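Local coordinates for uncharacterized protein PA2218 (Pseudomonas aeruginosa, PDB 2HDW) that is uncharacterised but adopts an alpha/beta hydrolase fold and probably acts as a hydrolase, at residues V126-F130 with A158-I162. Residues are numbered along the deposited sequence.
Sequences VTLAF and AVDFI
Strand 126-130, extended throughout (phi -89 to -146°, psi 125 to 162°), runs at 144° to the helical turn 158-162, with 9.7 Å between the segment axes at closest approach. Val126, Leu128 and Phe130 direct their CA-to-CB bonds toward the helix; Thr127 and Ala129 face away, against helix 112-122. Ala158 lies nearest Phe130 in register (CA-CA 7.4 Å), its CB 3.8 Å from Phe130 CD2, and its carbonyl O, which accepts the 3.0 Å hydrogen bond from Ile162 N, sits 3.8 Å from Leu128 CD2. Such apolar layering of a helix on a central beta-sheet belongs to the alpha/beta hydrolase fold; here strand 126-130 lies between strands 80-88 and 96-102. Phe161, chi1 t, brings CD2 to 4.0 Å from CD2 of Leu128 (chi1 t, chi2 p), while its ring also meets Phe73. Ile162, t for both chi angles, pairs with Leu128 (CA-CA 7.3 Å) and extends CD1 to 3.8 Å from Leu128 CB and 3.9 Å from Val126 O.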
ATOM      1  N   VAL A 126       0.357  14.005 -11.495  1.00 11.43           N
ATOM      2  CA  VAL A 126      -0.811  14.283 -10.669  1.00 11.47           C
ATOM      3  C   VAL A 126      -0.825  13.019  -9.815  1.00 10.92           C
ATOM      4  O   VAL A 126      -0.759  11.923 -10.361  1.00 11.35           O
ATOM      5  CB  VAL A 126      -2.104  14.341 -11.497  1.00 11.69           C
ATOM      6  CG1 VAL A 126      -3.307  14.273 -10.574  1.00 11.72           C
ATOM      7  CG2 VAL A 126      -2.142  15.620 -12.322  1.00 10.27           C
ATOM      8  N   THR A 127      -0.899  13.153  -8.494  1.00 11.64           N
ATOM      9  CA  THR A 127      -0.864  11.968  -7.642  1.00 12.14           C
ATOM     10  C   THR A 127      -1.963  11.868  -6.600  1.00 13.01           C
ATOM     11  O   THR A 127      -2.603  12.857  -6.238  1.00 13.70           O
ATOM     12  CB  THR A 127       0.487  11.852  -6.923  1.00 10.67           C
ATOM     13  OG1 THR A 127       0.649  12.965  -6.037  1.00 11.21           O
ATOM     14  CG2 THR A 127       1.627  11.844  -7.936  1.00 10.51           C
ATOM     15  N   LEU A 128      -2.152  10.652  -6.102  1.00 13.20           N
ATOM     16  CA  LEU A 128      -3.184  10.380  -5.121  1.00 13.95           C
ATOM     17  C   LEU A 128      -2.741   9.298  -4.129  1.00 14.69           C
ATOM     18  O   LEU A 128      -2.305   8.218  -4.533  1.00 17.01           O
ATOM     19  CB  LEU A 128      -4.445   9.933  -5.866  1.00 14.94           C
ATOM     20  CG  LEU A 128      -5.771   9.693  -5.148  1.00 17.68           C
ATOM     21  CD1 LEU A 128      -6.271  10.993  -4.525  1.00 20.29           C
ATOM     22  CD2 LEU A 128      -6.787   9.164  -6.153  1.00 17.57           C
ATOM     23  N   ALA A 129      -2.837   9.604  -2.838  1.00 13.22           N
ATOM     24  CA  ALA A 129      -2.501   8.660  -1.772  1.00 10.88           C
ATOM     25  C   ALA A 129      -3.840   8.426  -1.073  1.00 12.15           C
ATOM     26  O   ALA A 129      -4.494   9.376  -0.641  1.00 10.95           O
ATOM     27  CB  ALA A 129      -1.481   9.276  -0.802  1.00 13.04           C
ATOM     28  N   PHE A 130      -4.253   7.166  -0.963  1.00 11.14           N
ATOM     29  CA  PHE A 130      -5.544   6.852  -0.369  1.00 10.77           C
ATOM     30  C   PHE A 130      -5.506   5.935   0.844  1.00 11.73           C
ATOM     31  O   PHE A 130      -4.543   5.198   1.062  1.00 10.63           O
ATOM     32  CB  PHE A 130      -6.430   6.202  -1.431  1.00 12.19           C
ATOM     33  CG  PHE A 130      -5.939   4.851  -1.878  1.00 11.52           C
ATOM     34  CD1 PHE A 130      -6.254   3.704  -1.147  1.00 10.92           C
ATOM     35  CD2 PHE A 130      -5.129   4.727  -3.006  1.00 11.05           C
ATOM     36  CE1 PHE A 130      -5.768   2.453  -1.532  1.00 10.07           C
ATOM     37  CE2 PHE A 130      -4.635   3.482  -3.402  1.00 11.35           C
ATOM     38  CZ  PHE A 130      -4.957   2.342  -2.662  1.00 13.56           C
ATOM     39  N   ALA A 158      -9.319   3.817  -6.924  1.00  8.22           N
ATOM     40  CA  ALA A 158      -8.523   5.039  -6.904  1.00 10.59           C
ATOM     41  C   ALA A 158      -8.217   5.459  -8.341  1.00 11.87           C
ATOM     42  O   ALA A 158      -8.238   6.648  -8.668  1.00 11.56           O
ATOM     43  CB  ALA A 158      -7.227   4.818  -6.125  1.00  9.80           C
ATOM     44  N   VAL A 159      -7.943   4.482  -9.202  1.00 12.09           N
ATOM     45  CA  VAL A 159      -7.667   4.774 -10.602  1.00 10.76           C
ATOM     46  C   VAL A 159      -8.944   5.341 -11.229  1.00 12.08           C
ATOM     47  O   VAL A 159      -8.884   6.232 -12.080  1.00 10.63           O
ATOM     48  CB  VAL A 159      -7.219   3.506 -11.363  1.00 10.73           C
ATOM     49  CG1 VAL A 159      -7.128   3.792 -12.858  1.00 11.75           C
ATOM     50  CG2 VAL A 159      -5.859   3.049 -10.837  1.00 10.11           C
ATOM     51  N   ASP A 160     -10.098   4.825 -10.802  1.00 11.56           N
ATOM     52  CA  ASP A 160     -11.382   5.315 -11.302  1.00 12.85           C
ATOM     53  C   ASP A 160     -11.490   6.827 -11.083  1.00 14.38           C
ATOM     54  O   ASP A 160     -11.904   7.572 -11.976  1.00 15.04           O
ATOM     55  CB  ASP A 160     -12.557   4.659 -10.562  1.00 12.93           C
ATOM     56  CG  ASP A 160     -12.864   3.252 -11.046  1.00 15.54           C
ATOM     57  OD1 ASP A 160     -12.249   2.789 -12.029  1.00 14.21           O
ATOM     58  OD2 ASP A 160     -13.746   2.608 -10.434  1.00 14.30           O
ATOM     59  N   PHE A 161     -11.129   7.273  -9.886  1.00 13.94           N
ATOM     60  CA  PHE A 161     -11.229   8.686  -9.548  1.00 15.20           C
ATOM     61  C   PHE A 161     -10.206   9.571 -10.234  1.00 15.04           C
ATOM     62  O   PHE A 161     -10.561  10.555 -10.880  1.00 14.36           O
ATOM     63  CB  PHE A 161     -11.116   8.887  -8.036  1.00 14.91           C
ATOM     64  CG  PHE A 161     -11.232  10.325  -7.617  1.00 15.50           C
ATOM     65  CD1 PHE A 161     -12.477  10.929  -7.502  1.00 16.72           C
ATOM     66  CD2 PHE A 161     -10.092  11.087  -7.388  1.00 15.89           C
ATOM     67  CE1 PHE A 161     -12.588  12.276  -7.165  1.00 16.74           C
ATOM     68  CE2 PHE A 161     -10.190  12.436  -7.051  1.00 15.40           C
ATOM     69  CZ  PHE A 161     -11.442  13.029  -6.941  1.00 15.72           C
ATOM     70  N   ILE A 162      -8.935   9.224 -10.088  1.00 15.38           N
ATOM     71  CA  ILE A 162      -7.866  10.012 -10.680  1.00 14.63           C
ATOM     72  C   ILE A 162      -8.074  10.164 -12.190  1.00 16.62           C
ATOM     73  O   ILE A 162      -7.741  11.199 -12.765  1.00 15.79           O
ATOM     74  CB  ILE A 162      -6.482   9.372 -10.359  1.00 14.64           C
ATOM     75  CG1 ILE A 162      -5.379  10.428 -10.449  1.00 15.32           C
ATOM     76  CG2 ILE A 162      -6.188   8.219 -11.313  1.00 12.08           C
ATOM     77  CD1 ILE A 162      -4.130  10.059  -9.672  1.00 12.25           C
TER